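Local coordinates for protein GNAT family acetyltransferase (Mycobacterium smegmatis, PDB 6C30) that probably transfers an acetyl group from acetyl-CoA to an amino group of its acceptor, as a RimJ-type member of the GNAT family, at residues 39-42 with 43-47; 69-72 with 73-76; 106-109 with 110-114; 139-143 with 144-148. All coordinates share one frame; numbering follows the deposited sequence. Where two conformers were deposited one is given.

Overall arrangement
The contacts form two touching pairs, contact 1 lying across the chain's centre from contacts 3 and 4. Contact 1, on helix 37-46, and contact 2, on helix 71-83, touch directly, W40 CD2 lying 3.3 Å from W71 CE3 as the two indole rings meet with planes at about 40°. Contact 3, the hairpin turn between strands 97-105 and 114-121, packs against contact 4, the end of helix 130-143; their centres are about 12 Å apart, and H109 CE1 comes within 3.2 Å of V146 O. The smallest gap between the pairs, contact 2 to 3, is about 14 Å between nearest atoms. The enzyme is in its apo form, so no bound cofactor marks the acetyl-transfer site.

Contact 1 (39-42 with 43-47); sequences AWSR and IRLAD
The W40 indole takes the CG methylene of R44 over one face, in a CH-pi contact with CG 3.9 Å from the centroid of the five-membered ring. This is an i, i+4 pair on the alpha-helix 37-46. R44 CG sits toward the rim of the indole, closest to NE1, and the guanidinium lies beyond the ring, oblique to NE1, with the two planes only 6° apart. The W40 ring also meets the rings of H66 and W71. The bends of R44 at chi2 and chi3 lead its tip past the NE1 side and away from the indole, to where NH2 forms a salt bridge with E55 and a hydrogen bond with H66 NE2; W120 adds a cation-pi contact. The charge therefore has acidic and aromatic partners, and the aliphatic part of the chain is spent on W40.

Underneath runs the regular helix ladder, with R44 N giving its hydrogen to W40 O at 2.9 Å. I43 lays CG1 beside A39 O, and its side chain reaches F98 on strand 97-105. S41 OG bonds to the backbone oxygen of H66, and L45, one turn on, rests CD1 3.5 Å from that same OG.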
# COMPACT_ATOMS: atom_id res chain seq x y z
N ALA A 39 -11.38 5.49 -9.71
CA ALA A 39 -11.43 6.34 -8.52
C ALA A 39 -11.09 7.79 -8.86
O ALA A 39 -11.77 8.72 -8.41
CB ALA A 39 -10.48 5.82 -7.45
N TRP A 40 -10.04 7.98 -9.65
CA TRP A 40 -9.66 9.32 -10.07
C TRP A 40 -10.83 10.02 -10.76
O TRP A 40 -11.18 11.15 -10.43
CB TRP A 40 -8.46 9.24 -11.01
CG TRP A 40 -8.09 10.50 -11.72
CD1 TRP A 40 -7.28 11.51 -11.27
CD2 TRP A 40 -8.48 10.87 -13.06
NE1 TRP A 40 -7.16 12.49 -12.24
CE2 TRP A 40 -7.87 12.11 -13.34
CE3 TRP A 40 -9.27 10.25 -14.04
CZ2 TRP A 40 -8.04 12.75 -14.57
CZ3 TRP A 40 -9.43 10.89 -15.26
CH2 TRP A 40 -8.82 12.13 -15.50
N SER A 41 -11.47 9.34 -11.70
CA SER A 41 -12.58 9.93 -12.43
C SER A 41 -13.75 10.21 -11.49
O SER A 41 -14.30 11.31 -11.50
CB SER A 41 -13.02 9.00 -13.57
OG SER A 41 -14.20 9.48 -14.19
N ARG A 42 -14.13 9.23 -10.68
CA ARG A 42 -15.27 9.40 -9.79
C ARG A 42 -15.07 10.61 -8.89
O ARG A 42 -15.96 11.48 -8.77
CB ARG A 42 -15.47 8.13 -8.96
CG ARG A 42 -16.70 8.15 -8.06
CD ARG A 42 -16.67 6.96 -7.11
NE ARG A 42 -15.58 7.08 -6.14
CZ ARG A 42 -14.57 6.23 -6.03
NH1 ARG A 42 -14.50 5.17 -6.82
NH2 ARG A 42 -13.62 6.45 -5.13
N ILE A 43 -13.91 10.69 -8.25
CA ILE A 43 -13.67 11.76 -7.29
C ILE A 43 -13.51 13.12 -7.99
O ILE A 43 -14.10 14.11 -7.54
CB ILE A 43 -12.44 11.46 -6.43
CG1 ILE A 43 -12.66 10.16 -5.66
CG2 ILE A 43 -12.20 12.61 -5.45
CD1 ILE A 43 -11.41 9.62 -5.01
N ARG A 44 -12.75 13.19 -9.08
CA ARG A 44 -12.52 14.47 -9.74
C ARG A 44 -13.82 15.02 -10.32
O ARG A 44 -14.04 16.23 -10.34
CB ARG A 44 -11.47 14.35 -10.85
CG ARG A 44 -10.07 13.95 -10.41
CD ARG A 44 -9.31 15.11 -9.84
NE ARG A 44 -9.00 16.12 -10.85
CZ ARG A 44 -8.15 17.11 -10.63
NH1 ARG A 44 -7.52 17.21 -9.47
NH2 ARG A 44 -7.93 17.99 -11.60
N LEU A 45 -14.69 14.13 -10.80
CA LEU A 45 -15.99 14.59 -11.31
C LEU A 45 -16.87 15.07 -10.16
O LEU A 45 -17.48 16.14 -10.26
CB LEU A 45 -16.70 13.48 -12.09
CG LEU A 45 -16.11 13.12 -13.46
CD1 LEU A 45 -16.79 11.86 -13.98
CD2 LEU A 45 -16.23 14.26 -14.47
N ALA A 46 -16.89 14.34 -9.05
CA ALA A 46 -17.75 14.72 -7.93
C ALA A 46 -17.26 16.02 -7.31
O ALA A 46 -18.07 16.83 -6.84
CB ALA A 46 -17.77 13.63 -6.89
N ASP A 47 -15.95 16.23 -7.33
CA ASP A 47 -15.34 17.40 -6.69
C ASP A 47 -15.08 18.55 -7.65
O ASP A 47 -14.32 19.47 -7.30
CB ASP A 47 -14.03 17.01 -6.02
CG ASP A 47 -14.22 16.34 -4.68
OD1 ASP A 47 -15.38 16.22 -4.21
OD2 ASP A 47 -13.20 15.97 -4.08

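Contact 2 (69-72 with 73-76); sequences TSWP and SICS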
# COMPACT_ATOMS: atom_id res chain seq x y z
N THR A 69 -12.20 7.25 -19.39
CA THR A 69 -11.38 6.92 -20.56
C THR A 69 -10.30 7.95 -20.84
O THR A 69 -9.43 7.73 -21.68
CB THR A 69 -12.25 6.72 -21.80
OG1 THR A 69 -13.21 7.78 -21.86
CG2 THR A 69 -13.00 5.38 -21.72
N SER A 70 -10.31 9.07 -20.12
CA SER A 70 -9.24 10.06 -20.24
C SER A 70 -7.99 9.72 -19.42
O SER A 70 -6.93 10.28 -19.65
CB SER A 70 -9.74 11.44 -19.80
OG SER A 70 -10.76 11.88 -20.67
N TRP A 71 -8.13 8.84 -18.43
CA TRP A 71 -7.01 8.58 -17.53
C TRP A 71 -5.79 7.93 -18.21
O TRP A 71 -4.67 8.33 -17.92
CB TRP A 71 -7.47 7.74 -16.33
CG TRP A 71 -6.37 7.43 -15.35
CD1 TRP A 71 -5.87 6.18 -15.06
CD2 TRP A 71 -5.63 8.35 -14.54
NE1 TRP A 71 -4.89 6.28 -14.11
CE2 TRP A 71 -4.71 7.60 -13.78
CE3 TRP A 71 -5.64 9.75 -14.39
CZ2 TRP A 71 -3.83 8.18 -12.87
CZ3 TRP A 71 -4.76 10.33 -13.50
CH2 TRP A 71 -3.87 9.55 -12.74
N PRO A 72 -5.99 6.93 -19.10
CA PRO A 72 -4.78 6.28 -19.62
C PRO A 72 -3.76 7.24 -20.25
O PRO A 72 -2.58 7.14 -19.94
CB PRO A 72 -5.34 5.29 -20.65
CG PRO A 72 -6.64 4.87 -20.02
CD PRO A 72 -7.20 6.19 -19.50
N SER A 73 -4.20 8.19 -21.08
CA SER A 73 -3.22 9.12 -21.65
C SER A 73 -2.60 10.05 -20.60
O SER A 73 -1.43 10.39 -20.69
CB SER A 73 -3.86 9.94 -22.77
OG SER A 73 -4.09 9.11 -23.91
N ILE A 74 -3.39 10.45 -19.61
CA ILE A 74 -2.86 11.30 -18.55
C ILE A 74 -1.82 10.53 -17.72
O ILE A 74 -0.70 11.01 -17.48
CB ILE A 74 -4.00 11.83 -17.66
CG1 ILE A 74 -4.87 12.80 -18.47
CG2 ILE A 74 -3.45 12.49 -16.40
CD1 ILE A 74 -6.16 13.19 -17.79
N CYS A 75 -2.19 9.32 -17.31
CA CYS A 75 -1.30 8.48 -16.54
C CYS A 75 -0.03 8.16 -17.32
O CYS A 75 1.07 8.23 -16.78
CB CYS A 75 -2.04 7.21 -16.12
SG CYS A 75 -1.13 6.15 -15.01
N SER A 76 -0.18 7.81 -18.60
CA SER A 76 0.99 7.52 -19.42
C SER A 76 1.92 8.73 -19.52
O SER A 76 3.15 8.59 -19.43
CB SER A 76 0.57 7.06 -20.82
OG SER A 76 0.13 5.71 -20.82
O HOH W 1 -6.79 8.44 -22.36
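C75 and I74 approach the W71 indole in different ways. C75, one turn along the helix, places CB over a face, 3.8 Å from the centroid of the five-membered ring and displaced toward the rim near NE1 and CE2. Its sulfur lies farther out: SG is 4.5 Å from the same centroid and 45° off the ring normal, an oblique sulfur-aromatic contact. With chi1 at -174°, SG points away from the C75 nitrogen and along the indole, toward NE1 and CZ2. I74 serves the benzo part instead. Its side chain crosses that of W71 at about a right angle, and the CG2 branch comes within 3.8 Å of W71 CZ3, oblique to the ring; the CG1 branch turns back over S70 O.

The backbone beneath is helical. C75 N donates to W71 O at 2.7 Å, almost perfectly straight, and S76 N donates to P72 O. A water extends this pattern backward, giving a hydrogen to T69 O and taking one from S73 N, the latter at 2.9 Å.

W71 NE1 bonds to the backbone oxygen of R33, and the ring leans on A37 of helix 37-46. Its one polar atom is thus satisfied in a buried place, so what passes between the indole and C75 or I74 is dispersion and CH-pi packing, with the sulfur adding a weak polarisable contact.

Contact 3 (106-109 with 110-114); sequences NVTH and GALRS
L112 lies across T108 at the tip of the beta-hairpin that joins strands 97-105 and 114-121. L112 CB is 3.6 Å from T108 OG1 and also looks onto H109 O. The next atom, CG, closes on the same hydroxyl oxygen, and the CD2 methyl touches it at 3.2 Å while also facing T108 CB. The L112 chain, with CG opposite its own nitrogen (chi1 178°), thus runs back over the threonine, and T108 OG1 meets a succession of aliphatic carbons.

The turn itself is organised by one oxygen. H109 O accepts from L112 N at 3.1 Å and from R113 N at 2.9 Å, both donors coming from the same face of the carbonyl plane, the second well above it. G110, with positive phi, and A111 make the corner. Farther down, T108 N gives a hydrogen to S114 O at 2.9 Å, and R113 CA makes a CA-H...O contact to T108 O, which ties the two arms together.

Away from the turn, S114 OG bonds to R150 NH1, and the backbone of R113 is hydrogen-bonded to H149 and R150, so the second arm is fastened to the start of the parallel strand 150-155, next to it in the sheet. R113 also runs its extended side chain back along the corner, where NE donates to G110 O at 2.9 Å, the oxygen lying close to the guanidinium plane.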
# COMPACT_ATOMS: atom_id res chain seq x y z
N ASN A 106 8.72 19.56 -12.52
CA ASN A 106 9.81 20.45 -12.93
C ASN A 106 11.10 20.13 -12.16
O ASN A 106 11.81 21.03 -11.70
CB ASN A 106 9.40 21.93 -12.73
CG ASN A 106 10.40 22.90 -13.33
OD1 ASN A 106 10.99 22.62 -14.37
ND2 ASN A 106 10.60 24.03 -12.66
N VAL A 107 11.38 18.84 -12.02
CA VAL A 107 12.54 18.40 -11.26
C VAL A 107 13.83 18.74 -12.01
O VAL A 107 13.97 18.44 -13.19
CB VAL A 107 12.50 16.88 -11.00
CG1 VAL A 107 13.75 16.41 -10.27
CG2 VAL A 107 11.26 16.52 -10.18
N THR A 108 14.75 19.38 -11.30
CA THR A 108 16.08 19.65 -11.84
C THR A 108 17.13 19.14 -10.88
O THR A 108 16.86 18.95 -9.69
CB THR A 108 16.30 21.15 -12.10
OG1 THR A 108 16.09 21.87 -10.87
CG2 THR A 108 15.35 21.66 -13.16
N HIS A 109 18.34 18.91 -11.38
CA HIS A 109 19.43 18.55 -10.50
C HIS A 109 20.54 19.58 -10.68
O HIS A 109 20.27 20.78 -10.54
CB HIS A 109 19.87 17.11 -10.76
CG HIS A 109 18.81 16.11 -10.39
ND1 HIS A 109 18.62 15.67 -9.10
CD2 HIS A 109 17.85 15.51 -11.14
CE1 HIS A 109 17.60 14.82 -9.07
NE2 HIS A 109 17.12 14.71 -10.29
N GLY A 110 21.76 19.17 -10.98
CA GLY A 110 22.84 20.13 -11.17
C GLY A 110 23.06 21.05 -9.98
O GLY A 110 23.17 20.58 -8.84
N ALA A 111 23.13 22.36 -10.24
CA ALA A 111 23.36 23.35 -9.19
C ALA A 111 22.05 23.95 -8.67
O ALA A 111 22.07 24.90 -7.88
CB ALA A 111 24.27 24.47 -9.71
N LEU A 112 20.92 23.40 -9.12
CA LEU A 112 19.62 23.89 -8.70
C LEU A 112 18.94 22.89 -7.75
O LEU A 112 18.61 23.25 -6.62
CB LEU A 112 18.73 24.18 -9.91
CG LEU A 112 17.30 24.66 -9.63
CD1 LEU A 112 17.27 25.83 -8.65
CD2 LEU A 112 16.60 25.04 -10.93
N ARG A 113 18.75 21.66 -8.21
CA ARG A 113 18.22 20.58 -7.36
C ARG A 113 16.91 21.01 -6.71
O ARG A 113 16.75 20.97 -5.49
CB ARG A 113 19.24 20.18 -6.29
CG ARG A 113 20.62 19.91 -6.85
CD ARG A 113 21.55 19.47 -5.74
NE ARG A 113 22.94 19.78 -6.06
CZ ARG A 113 23.97 19.44 -5.30
NH1 ARG A 113 23.76 18.77 -4.17
NH2 ARG A 113 25.21 19.76 -5.67
N SER A 114 15.99 21.45 -7.55
CA SER A 114 14.74 22.01 -7.08
C SER A 114 13.59 21.39 -7.86
O SER A 114 13.79 20.82 -8.92
CB SER A 114 14.76 23.54 -7.22
OG SER A 114 13.60 24.15 -6.66

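Contact 4 (139-143 with 144-148); sequences LDHCF and TAVQL
D140 meets T144 through its backbone: T144 OG1 donates to D140 O at 2.7 Å, a much firmer bond than the weak one from T144 N to the same oxygen. The hydroxyl can do this because chi1 of 55° holds OG1 between the T144 nitrogen and carbonyl carbon, facing back up the helix. The carboxylate of D140 is engaged elsewhere, in a salt bridge with R213.

H141 comes next. Its imidazole has A145 CB over one face, 3.9 Å from the ring centroid in a CH-pi contact, while V146 CG2 approaches CD2 obliquely, the valine and histidine side chains crossing at about a right angle. NE2 of H141 bonds to the backbone oxygen of G12, which fixes the rotation of the ring. H141 O accepts from V146 N at 3.2 Å, five residues on.

C142 O reaches one residue farther, taking a 2.9 Å hydrogen bond from L148 N. Alongside it, C142 CB and L148 CD1 pack loosely.

F143 turns its ring edge to the backbone carbonyl of L148, with CD1 3.3 Å from L148 O, which lies near the ring plane. A water donates to both F143 O and L148 O and bridges the two backbones, while the ring packs on I151 and I195.

The bonds to H141 O and C142 O, from five and six residues on, take over as the chain leaves helix 130-143, passes a type I turn from T144 to Q147 and heads for strand 150-155. Together with strand 114-121, parallel to 150-155, this helix forms the beta-alpha-beta crossover of the GNAT fold.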
# COMPACT_ATOMS: atom_id res chain seq x y z
N LEU A 139 8.16 15.83 0.91
CA LEU A 139 9.38 16.55 1.26
C LEU A 139 10.48 15.60 1.71
O LEU A 139 11.62 15.73 1.29
CB LEU A 139 9.11 17.60 2.34
CG LEU A 139 8.28 18.80 1.89
CD1 LEU A 139 7.96 19.68 3.09
CD2 LEU A 139 9.02 19.60 0.81
N ASP A 140 10.14 14.66 2.59
CA ASP A 140 11.15 13.74 3.09
C ASP A 140 11.76 12.95 1.93
O ASP A 140 12.97 12.80 1.83
CB ASP A 140 10.56 12.80 4.13
CG ASP A 140 11.62 11.94 4.79
OD1 ASP A 140 12.36 12.47 5.65
OD2 ASP A 140 11.72 10.74 4.43
N HIS A 141 10.89 12.46 1.05
CA HIS A 141 11.35 11.71 -0.11
C HIS A 141 12.22 12.56 -1.04
O HIS A 141 13.26 12.10 -1.51
CB HIS A 141 10.15 11.16 -0.87
CG HIS A 141 10.51 10.14 -1.90
ND1 HIS A 141 11.02 8.90 -1.57
CD2 HIS A 141 10.45 10.18 -3.25
CE1 HIS A 141 11.25 8.22 -2.67
NE2 HIS A 141 10.91 8.97 -3.71
N CYS A 142 11.80 13.79 -1.29
CA CYS A 142 12.54 14.67 -2.19
C CYS A 142 13.92 15.02 -1.65
O CYS A 142 14.88 15.10 -2.41
CB CYS A 142 11.76 15.95 -2.44
SG CYS A 142 10.39 15.73 -3.61
N PHE A 143 14.01 15.24 -0.34
CA PHE A 143 15.27 15.69 0.26
C PHE A 143 16.19 14.52 0.59
O PHE A 143 17.33 14.73 1.01
CB PHE A 143 14.98 16.53 1.51
CG PHE A 143 14.37 17.88 1.22
CD1 PHE A 143 14.66 18.55 0.05
CD2 PHE A 143 13.51 18.46 2.13
CE1 PHE A 143 14.09 19.80 -0.20
CE2 PHE A 143 12.94 19.71 1.88
CZ PHE A 143 13.24 20.38 0.72
N THR A 144 15.71 13.29 0.39
CA THR A 144 16.56 12.11 0.57
C THR A 144 16.75 11.39 -0.76
O THR A 144 17.74 11.63 -1.46
CB THR A 144 15.98 11.14 1.64
OG1 THR A 144 14.63 10.77 1.30
CG2 THR A 144 15.98 11.80 3.01
N ALA A 145 15.79 10.54 -1.13
CA ALA A 145 15.90 9.70 -2.32
C ALA A 145 16.08 10.47 -3.64
O ALA A 145 16.82 10.02 -4.52
CB ALA A 145 14.67 8.81 -2.42
N VAL A 146 15.41 11.61 -3.79
CA VAL A 146 15.49 12.34 -5.06
C VAL A 146 16.70 13.29 -5.07
O VAL A 146 17.05 13.87 -6.10
CB VAL A 146 14.16 13.11 -5.35
CG1 VAL A 146 14.10 13.61 -6.80
CG2 VAL A 146 12.97 12.20 -5.08
N GLN A 147 17.36 13.40 -3.92
CA GLN A 147 18.60 14.17 -3.77
C GLN A 147 18.40 15.65 -4.09
O GLN A 147 19.31 16.32 -4.59
CB GLN A 147 19.71 13.58 -4.64
CG GLN A 147 20.04 12.14 -4.28
CD GLN A 147 20.99 11.50 -5.27
OE1 GLN A 147 21.39 12.11 -6.26
NE2 GLN A 147 21.36 10.25 -5.01
N LEU A 148 17.22 16.17 -3.79
CA LEU A 148 16.93 17.57 -4.05
C LEU A 148 17.29 18.47 -2.87
O LEU A 148 17.40 18.01 -1.72
CB LEU A 148 15.45 17.75 -4.42
CG LEU A 148 15.03 17.03 -5.70
CD1 LEU A 148 13.54 17.24 -5.96
CD2 LEU A 148 15.85 17.50 -6.90
O HOH W 2 19.13 16.75 0.02